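Local coordinates for protein kojibiose phosphorylase (Gut metagenome, PDB 6W0P) that is a phosphorylase of glycoside hydrolase family 65, with an N-terminal beta-sandwich domain and a helical catalytic domain, at residues Asn37-Phe45 against Gln54-Gly62; Pro13-Phe21 against Phe110-Arg120. All blocks are in the same frame, centred on the assembly; numbering follows the deposited sequence.

In the fold
Both contacts are antiparallel strand pairs in the N-terminal domain of the family 65 fold, and their centres lie about 20 Å apart. Contact 1 is nested inside contact 2 along the chain: 13-21 comes first, then 37-45 and 54-62, and 110-120 closes the loop. Contact 2 belongs to the large antiparallel sheet, near its outermost strand 10-11. Contact 1 belongs to a small three-stranded sheet whose Ser40 and Thr42 rest on strand 135-145 of that large sheet. Helix 26-32 touches both pairs, and Ala44 O packs 3.3 Å from Arg115 NH1. Contact 1 also reaches Asn332 and Arg401 of the catalytic domain, and contact 2 packs on helix 308-324. Both pairs thus border the helical part.

Contact 1: residues Asn37-Phe45 against Gln54-Gly62; sequences NEYSGTRAF and QLIGTYFNG
The Phe45 ring carries Ile56 on one face, with CG2 3.8 Å from the ring centroid and almost exactly on the ring normal. This is a CH-pi contact. At the edge of the same ring, CE2 comes 3.6 Å from Gly57 O. Phe45 CG sits between its backbone N and carbonyl carbon (chi1 62°), which brings the ring back over the 54-62 chain. The Arg43 guanidinium has Leu55 CD2 over its centre on one face. Its NE donates to Leu55 O at 2.8 Å, with the oxygen somewhat out of the guanidinium plane. The outer nitrogens turn to other partners: NH2 forms a salt bridge with Glu30 and NH1 bonds to Thr340 O. Tyr39 and Phe60 form an offset edge-to-face pair, the edge of Phe60 toward the face of Tyr39, with ring planes 81° apart.

Strands 40-42 and 58-60 run antiparallel as neighbours in a three-stranded sheet of the N-terminal domain. Gly41 and Tyr59 are a hydrogen-bonded pair, joined by Gly41 N to Tyr59 O and Tyr59 N to Gly41 O. Ser40-Phe60 and Thr42-Thr58 are non-hydrogen-bonded pairs. The two threonines lie side by side, their CG2 methyls 3.7 Å apart. Next to the Ser40-Phe60 pair, Asn61 N bonds to Tyr39 O at 3.0 Å, from above the carbonyl plane. A water also donates to Tyr39 O and to Asn61 O. Asn61 ND2 reaches Glu38 O at 3.3 Å and also bonds to Thr333 O, while its OD1 accepts from Arg401 NE.

Contact 2: residues Pro13-Phe21 against Phe110-Arg120; sequences PYRIVENNF and FEDFKRILDLR
Glu18 reaches along Arg115 from the first side-chain carbon to the carboxylate. Its CB touches Arg115 CB at 3.7 Å. CG then leaves anti to the backbone N (chi1 -172°), and the extended chain lies beside Arg115, pointing the same way. At the tip, OE1 takes two bonds: Arg115 NE at 2.7 Å, nearly along the C-O axis, and NH2 at 3.0 Å, on the syn lone pair. The carboxylate and guanidinium planes are only 15° apart, so this salt bridge is nearly flat. OE1 also meets the edge of the Phe113 ring. The other oxygen, OE2, is hydrogen-bonded to His22 ND1. Arg115 NH1 turns to Tyr124 OH, and the arginine makes a cation-pi contact with Phe33.

This salt bridge joins a hydrogen-bonded pair of two antiparallel strands, 15-19 and 109-118, in the large sheet of the N-terminal beta-sandwich domain. Ile16 and Leu117 form a second hydrogen-bonded pair, their side chains on the same face as Glu18 and Arg115. The opposite face has Arg15, Val17 and Asn19 against Asp118, Ile116 and Lys114. There Val17 CG1 meets Lys114 CE at 3.7 Å.

Beyond Asn19, Phe21 CB lies over the centre of the Phe113 ring, 3.6 Å from the centroid, in a CH-pi contact. The two rings meet obliquely, and Phe110 touches Phe21 CB with its edge. At the other end, Tyr14 CB sits 3.6 Å above the plane of the Arg120 guanidinium, offset toward its rim. Asp118 holds that guanidinium side-on through both carboxylate oxygens. Its OD1 also accepts from Arg120 N, forming an Asx turn. A water links Asp118 OD2 to Arg15 NH1, while Arg15 NE pairs with Glu12.

Contact 1: residues Asn37-Phe45 against Gln54-Gly62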
# COMPACT_ATOMS: atom_id res chain seq x y z
N ASN A 37 -32.85 -14.66 6.50
CA ASN A 37 -34.09 -14.49 5.71
C ASN A 37 -33.89 -13.31 4.76
O ASN A 37 -34.90 -12.71 4.41
CB ASN A 37 -35.31 -14.39 6.62
CG ASN A 37 -35.32 -13.18 7.54
OD1 ASN A 37 -34.40 -12.36 7.52
ND2 ASN A 37 -36.37 -13.05 8.35
N GLU A 38 -32.64 -13.07 4.32
CA GLU A 38 -32.16 -11.98 3.42
C GLU A 38 -32.22 -10.62 4.13
O GLU A 38 -31.21 -9.89 4.13
CB GLU A 38 -32.98 -11.85 2.14
CG GLU A 38 -32.39 -10.82 1.18
CD GLU A 38 -33.34 -10.29 0.13
OE1 GLU A 38 -33.92 -11.13 -0.60
OE2 GLU A 38 -33.48 -9.04 0.02
N TYR A 39 -33.37 -10.28 4.70
CA TYR A 39 -33.57 -9.04 5.48
C TYR A 39 -32.61 -9.01 6.66
O TYR A 39 -32.07 -7.96 6.99
CB TYR A 39 -35.01 -8.96 5.98
CG TYR A 39 -35.34 -7.80 6.87
CD1 TYR A 39 -35.60 -6.53 6.34
CD2 TYR A 39 -35.48 -7.98 8.23
CE1 TYR A 39 -35.96 -5.47 7.17
CE2 TYR A 39 -35.83 -6.93 9.07
CZ TYR A 39 -36.10 -5.68 8.53
OH TYR A 39 -36.47 -4.68 9.36
N SER A 40 -32.45 -10.17 7.29
CA SER A 40 -31.73 -10.32 8.57
C SER A 40 -31.02 -11.67 8.61
O SER A 40 -31.44 -12.61 7.91
CB SER A 40 -32.68 -10.14 9.73
OG SER A 40 -33.62 -11.21 9.79
N GLY A 41 -29.97 -11.76 9.42
CA GLY A 41 -29.32 -13.03 9.74
C GLY A 41 -28.82 -13.05 11.16
O GLY A 41 -28.42 -11.97 11.68
N THR A 42 -28.77 -14.25 11.75
CA THR A 42 -28.15 -14.44 13.08
C THR A 42 -27.22 -15.64 13.00
O THR A 42 -27.64 -16.68 12.49
CB THR A 42 -29.20 -14.61 14.18
OG1 THR A 42 -30.00 -15.75 13.85
CG2 THR A 42 -30.06 -13.39 14.32
N ARG A 43 -26.02 -15.48 13.56
CA ARG A 43 -25.11 -16.60 13.88
C ARG A 43 -25.80 -17.46 14.93
O ARG A 43 -26.66 -16.94 15.67
CB ARG A 43 -23.77 -16.06 14.38
CG ARG A 43 -22.86 -15.53 13.27
CD ARG A 43 -21.61 -14.88 13.83
NE ARG A 43 -20.73 -15.86 14.45
CZ ARG A 43 -19.85 -16.60 13.81
NH1 ARG A 43 -19.71 -16.52 12.50
NH2 ARG A 43 -19.10 -17.44 14.47
N ALA A 44 -25.37 -18.71 15.05
CA ALA A 44 -25.95 -19.71 15.98
C ALA A 44 -25.26 -19.57 17.34
O ALA A 44 -24.95 -20.61 17.97
CB ALA A 44 -25.81 -21.09 15.42
N PHE A 45 -25.03 -18.33 17.77
CA PHE A 45 -24.45 -18.04 19.09
C PHE A 45 -25.49 -18.51 20.11
O PHE A 45 -26.68 -18.44 19.82
CB PHE A 45 -24.09 -16.56 19.22
CG PHE A 45 -25.27 -15.62 19.12
CD1 PHE A 45 -26.05 -15.35 20.23
CD2 PHE A 45 -25.60 -15.04 17.91
CE1 PHE A 45 -27.14 -14.50 20.13
CE2 PHE A 45 -26.70 -14.20 17.81
CZ PHE A 45 -27.47 -13.93 18.92
N GLN A 54 -16.59 -16.88 21.35
CA GLN A 54 -17.85 -16.80 20.59
C GLN A 54 -17.79 -15.53 19.77
O GLN A 54 -17.03 -14.59 20.15
CB GLN A 54 -19.08 -16.79 21.51
CG GLN A 54 -19.03 -15.76 22.63
CD GLN A 54 -20.39 -15.57 23.27
OE1 GLN A 54 -21.31 -16.39 23.12
NE2 GLN A 54 -20.54 -14.47 23.97
N LEU A 55 -18.53 -15.52 18.67
CA LEU A 55 -18.84 -14.30 17.91
C LEU A 55 -20.36 -14.21 17.86
O LEU A 55 -20.98 -14.91 17.06
CB LEU A 55 -18.22 -14.35 16.52
CG LEU A 55 -18.45 -13.09 15.68
CD1 LEU A 55 -17.94 -11.85 16.39
CD2 LEU A 55 -17.80 -13.21 14.30
N ILE A 56 -20.91 -13.37 18.72
CA ILE A 56 -22.34 -12.96 18.70
C ILE A 56 -22.52 -12.03 17.50
O ILE A 56 -21.74 -11.05 17.34
CB ILE A 56 -22.79 -12.29 20.01
CG1 ILE A 56 -22.70 -13.26 21.19
CG2 ILE A 56 -24.18 -11.74 19.83
CD1 ILE A 56 -23.01 -12.64 22.53
N GLY A 57 -23.52 -12.32 16.68
CA GLY A 57 -23.63 -11.74 15.33
C GLY A 57 -25.07 -11.76 14.87
O GLY A 57 -25.58 -12.87 14.65
N THR A 58 -25.68 -10.58 14.86
CA THR A 58 -27.03 -10.30 14.32
C THR A 58 -26.87 -9.19 13.29
O THR A 58 -26.36 -8.12 13.67
CB THR A 58 -28.03 -9.92 15.43
OG1 THR A 58 -27.98 -10.90 16.47
CG2 THR A 58 -29.44 -9.79 14.90
N TYR A 59 -27.25 -9.42 12.03
CA TYR A 59 -27.07 -8.39 10.98
C TYR A 59 -28.35 -8.20 10.21
O TYR A 59 -29.13 -9.14 10.10
CB TYR A 59 -25.92 -8.79 10.06
CG TYR A 59 -24.77 -9.43 10.78
CD1 TYR A 59 -23.81 -8.65 11.42
CD2 TYR A 59 -24.63 -10.80 10.84
CE1 TYR A 59 -22.72 -9.23 12.05
CE2 TYR A 59 -23.56 -11.40 11.48
CZ TYR A 59 -22.60 -10.60 12.09
OH TYR A 59 -21.54 -11.17 12.71
N PHE A 60 -28.50 -7.00 9.67
CA PHE A 60 -29.59 -6.56 8.78
C PHE A 60 -28.95 -6.10 7.48
O PHE A 60 -28.05 -5.25 7.54
CB PHE A 60 -30.41 -5.47 9.44
CG PHE A 60 -31.09 -5.92 10.71
CD1 PHE A 60 -32.36 -6.48 10.68
CD2 PHE A 60 -30.44 -5.82 11.94
CE1 PHE A 60 -32.98 -6.92 11.84
CE2 PHE A 60 -31.06 -6.25 13.10
CZ PHE A 60 -32.33 -6.79 13.06
N ASN A 61 -29.40 -6.66 6.35
CA ASN A 61 -28.83 -6.38 5.01
C ASN A 61 -28.93 -4.86 4.78
O ASN A 61 -30.07 -4.35 4.79
CB ASN A 61 -29.56 -7.22 3.96
CG ASN A 61 -28.74 -7.53 2.73
OD1 ASN A 61 -28.17 -6.63 2.11
ND2 ASN A 61 -28.71 -8.80 2.36
N GLY A 62 -27.80 -4.16 4.64
CA GLY A 62 -27.77 -2.73 4.28
C GLY A 62 -27.68 -1.82 5.50
O GLY A 62 -27.70 -0.59 5.34
O HOH W 1 -32.48 -5.67 5.28

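Contact 2: residues Pro13-Phe21 against Phe110-Arg120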
# COMPACT_ATOMS: atom_id res chain seq x y z
N PRO A 13 -29.89 -36.39 5.67
CA PRO A 13 -30.21 -35.72 4.41
C PRO A 13 -30.96 -34.40 4.59
O PRO A 13 -30.81 -33.59 3.70
CB PRO A 13 -31.05 -36.74 3.61
CG PRO A 13 -31.55 -37.75 4.63
CD PRO A 13 -30.68 -37.61 5.88
N TYR A 14 -31.70 -34.19 5.69
CA TYR A 14 -32.60 -33.00 5.86
C TYR A 14 -32.25 -32.16 7.10
O TYR A 14 -32.98 -31.20 7.37
CB TYR A 14 -34.08 -33.42 5.90
CG TYR A 14 -34.59 -34.10 4.65
CD1 TYR A 14 -34.90 -33.38 3.50
CD2 TYR A 14 -34.77 -35.48 4.63
CE1 TYR A 14 -35.37 -34.01 2.36
CE2 TYR A 14 -35.28 -36.12 3.51
CZ TYR A 14 -35.56 -35.38 2.37
OH TYR A 14 -36.01 -36.04 1.26
N ARG A 15 -31.19 -32.49 7.83
CA ARG A 15 -30.79 -31.76 9.05
C ARG A 15 -29.27 -31.77 9.21
O ARG A 15 -28.61 -32.72 8.76
CB ARG A 15 -31.45 -32.37 10.29
CG ARG A 15 -32.92 -32.72 10.10
CD ARG A 15 -33.58 -32.97 11.45
NE ARG A 15 -33.03 -34.14 12.08
CZ ARG A 15 -33.26 -34.52 13.35
NH1 ARG A 15 -34.07 -33.81 14.13
NH2 ARG A 15 -32.71 -35.63 13.80
N ILE A 16 -28.73 -30.73 9.84
CA ILE A 16 -27.36 -30.70 10.39
C ILE A 16 -27.54 -30.96 11.88
O ILE A 16 -28.40 -30.27 12.53
CB ILE A 16 -26.65 -29.37 10.10
CG1 ILE A 16 -26.82 -28.90 8.65
CG2 ILE A 16 -25.19 -29.45 10.47
CD1 ILE A 16 -26.37 -29.92 7.60
N VAL A 17 -26.83 -31.95 12.41
CA VAL A 17 -26.92 -32.33 13.85
C VAL A 17 -25.52 -32.30 14.45
O VAL A 17 -24.60 -32.94 13.86
CB VAL A 17 -27.60 -33.69 14.02
CG1 VAL A 17 -27.67 -34.11 15.49
CG2 VAL A 17 -28.99 -33.66 13.43
N GLU A 18 -25.36 -31.61 15.58
CA GLU A 18 -24.16 -31.73 16.45
C GLU A 18 -24.54 -32.59 17.66
O GLU A 18 -25.44 -32.21 18.38
CB GLU A 18 -23.63 -30.36 16.89
CG GLU A 18 -22.28 -30.44 17.61
CD GLU A 18 -21.80 -29.15 18.27
OE1 GLU A 18 -22.58 -28.15 18.32
OE2 GLU A 18 -20.62 -29.13 18.68
N ASN A 19 -23.92 -33.76 17.79
CA ASN A 19 -24.11 -34.72 18.91
C ASN A 19 -23.02 -34.40 19.95
O ASN A 19 -21.85 -34.62 19.63
CB ASN A 19 -23.99 -36.18 18.46
CG ASN A 19 -25.29 -36.80 17.97
OD1 ASN A 19 -26.33 -36.15 17.92
ND2 ASN A 19 -25.23 -38.07 17.60
N ASN A 20 -23.41 -33.89 21.12
CA ASN A 20 -22.46 -33.36 22.14
C ASN A 20 -21.93 -32.00 21.67
O ASN A 20 -21.85 -31.77 20.45
CB ASN A 20 -21.29 -34.32 22.43
CG ASN A 20 -21.76 -35.69 22.86
OD1 ASN A 20 -22.68 -35.83 23.67
ND2 ASN A 20 -21.11 -36.72 22.33
N PHE A 21 -21.60 -31.14 22.64
CA PHE A 21 -20.98 -29.82 22.39
C PHE A 21 -19.50 -30.05 22.13
O PHE A 21 -18.92 -30.74 22.96
CB PHE A 21 -21.14 -28.89 23.59
CG PHE A 21 -20.55 -27.51 23.38
CD1 PHE A 21 -20.75 -26.83 22.18
CD2 PHE A 21 -19.82 -26.89 24.38
CE1 PHE A 21 -20.22 -25.56 21.99
CE2 PHE A 21 -19.29 -25.61 24.19
CZ PHE A 21 -19.50 -24.95 23.00
N PHE A 110 -23.18 -30.15 32.41
CA PHE A 110 -24.33 -30.41 31.50
C PHE A 110 -24.09 -31.75 30.83
O PHE A 110 -22.95 -32.21 30.83
CB PHE A 110 -24.52 -29.24 30.53
CG PHE A 110 -23.39 -29.06 29.56
CD1 PHE A 110 -22.27 -28.34 29.92
CD2 PHE A 110 -23.46 -29.59 28.29
CE1 PHE A 110 -21.22 -28.17 29.02
CE2 PHE A 110 -22.42 -29.43 27.39
CZ PHE A 110 -21.31 -28.70 27.75
N GLU A 111 -25.14 -32.38 30.31
CA GLU A 111 -25.03 -33.68 29.57
C GLU A 111 -26.10 -33.69 28.46
O GLU A 111 -26.94 -32.79 28.46
CB GLU A 111 -25.13 -34.85 30.57
CG GLU A 111 -26.51 -34.99 31.16
CD GLU A 111 -26.70 -35.98 32.31
OE1 GLU A 111 -25.69 -36.46 32.88
OE2 GLU A 111 -27.87 -36.26 32.62
N ASP A 112 -26.04 -34.67 27.56
CA ASP A 112 -27.05 -34.91 26.49
C ASP A 112 -27.33 -33.60 25.73
O ASP A 112 -28.50 -33.20 25.67
CB ASP A 112 -28.33 -35.50 27.06
CG ASP A 112 -28.12 -36.85 27.71
OD1 ASP A 112 -27.12 -37.51 27.37
OD2 ASP A 112 -28.95 -37.22 28.58
N PHE A 113 -26.27 -32.94 25.27
CA PHE A 113 -26.31 -31.74 24.39
C PHE A 113 -26.56 -32.22 22.96
O PHE A 113 -25.90 -33.17 22.51
CB PHE A 113 -24.98 -30.98 24.47
CG PHE A 113 -24.84 -29.76 23.61
CD1 PHE A 113 -24.52 -29.86 22.27
CD2 PHE A 113 -24.93 -28.50 24.16
CE1 PHE A 113 -24.37 -28.74 21.48
CE2 PHE A 113 -24.79 -27.36 23.37
CZ PHE A 113 -24.51 -27.49 22.04
N LYS A 114 -27.48 -31.57 22.27
CA LYS A 114 -27.74 -31.86 20.84
C LYS A 114 -28.15 -30.53 20.20
O LYS A 114 -28.99 -29.85 20.79
CB LYS A 114 -28.78 -32.98 20.74
CG LYS A 114 -29.20 -33.37 19.34
CD LYS A 114 -29.99 -34.66 19.32
CE LYS A 114 -30.23 -35.22 17.93
NZ LYS A 114 -30.31 -36.70 17.94
N ARG A 115 -27.51 -30.18 19.08
CA ARG A 115 -27.78 -28.99 18.24
C ARG A 115 -28.36 -29.46 16.90
O ARG A 115 -27.74 -30.36 16.29
CB ARG A 115 -26.48 -28.22 18.01
CG ARG A 115 -26.68 -26.74 17.72
CD ARG A 115 -25.50 -26.09 17.04
NE ARG A 115 -24.28 -26.11 17.83
CZ ARG A 115 -23.69 -25.07 18.39
NH1 ARG A 115 -24.18 -23.85 18.30
NH2 ARG A 115 -22.57 -25.25 19.06
N ILE A 116 -29.49 -28.91 16.46
CA ILE A 116 -30.19 -29.33 15.21
C ILE A 116 -30.54 -28.12 14.36
O ILE A 116 -31.18 -27.19 14.87
CB ILE A 116 -31.45 -30.15 15.52
CG1 ILE A 116 -31.13 -31.34 16.42
CG2 ILE A 116 -32.13 -30.58 14.23
CD1 ILE A 116 -32.34 -32.05 16.98
N LEU A 117 -30.17 -28.13 13.08
CA LEU A 117 -30.74 -27.21 12.08
C LEU A 117 -31.59 -28.08 11.16
O LEU A 117 -31.06 -29.04 10.58
CB LEU A 117 -29.60 -26.48 11.35
CG LEU A 117 -30.02 -25.65 10.13
CD1 LEU A 117 -30.90 -24.49 10.54
CD2 LEU A 117 -28.81 -25.14 9.37
N ASP A 118 -32.89 -27.82 11.08
CA ASP A 118 -33.79 -28.58 10.18
C ASP A 118 -33.85 -27.86 8.83
O ASP A 118 -34.43 -26.78 8.75
CB ASP A 118 -35.16 -28.78 10.80
CG ASP A 118 -35.93 -29.90 10.13
OD1 ASP A 118 -35.84 -29.98 8.89
OD2 ASP A 118 -36.58 -30.70 10.87
N LEU A 119 -33.29 -28.46 7.79
CA LEU A 119 -33.19 -27.80 6.46
C LEU A 119 -34.58 -27.67 5.80
O LEU A 119 -34.65 -26.94 4.80
CB LEU A 119 -32.22 -28.57 5.58
CG LEU A 119 -30.80 -28.75 6.11
CD1 LEU A 119 -30.02 -29.61 5.15
CD2 LEU A 119 -30.09 -27.41 6.32
N ARG A 120 -35.65 -28.25 6.36
CA ARG A 120 -37.00 -28.17 5.75
C ARG A 120 -37.83 -27.04 6.37
O ARG A 120 -38.89 -26.73 5.80
CB ARG A 120 -37.73 -29.50 5.89
CG ARG A 120 -36.91 -30.69 5.40
CD ARG A 120 -37.40 -31.99 6.00
NE ARG A 120 -37.14 -32.00 7.43
CZ ARG A 120 -37.32 -33.07 8.20
NH1 ARG A 120 -37.76 -34.20 7.66
NH2 ARG A 120 -37.05 -33.02 9.49
O HOH W 2 -35.85 -31.42 13.43
O HOH W 3 -19.73 -26.78 18.61
O HOH W 4 -23.67 -34.27 25.32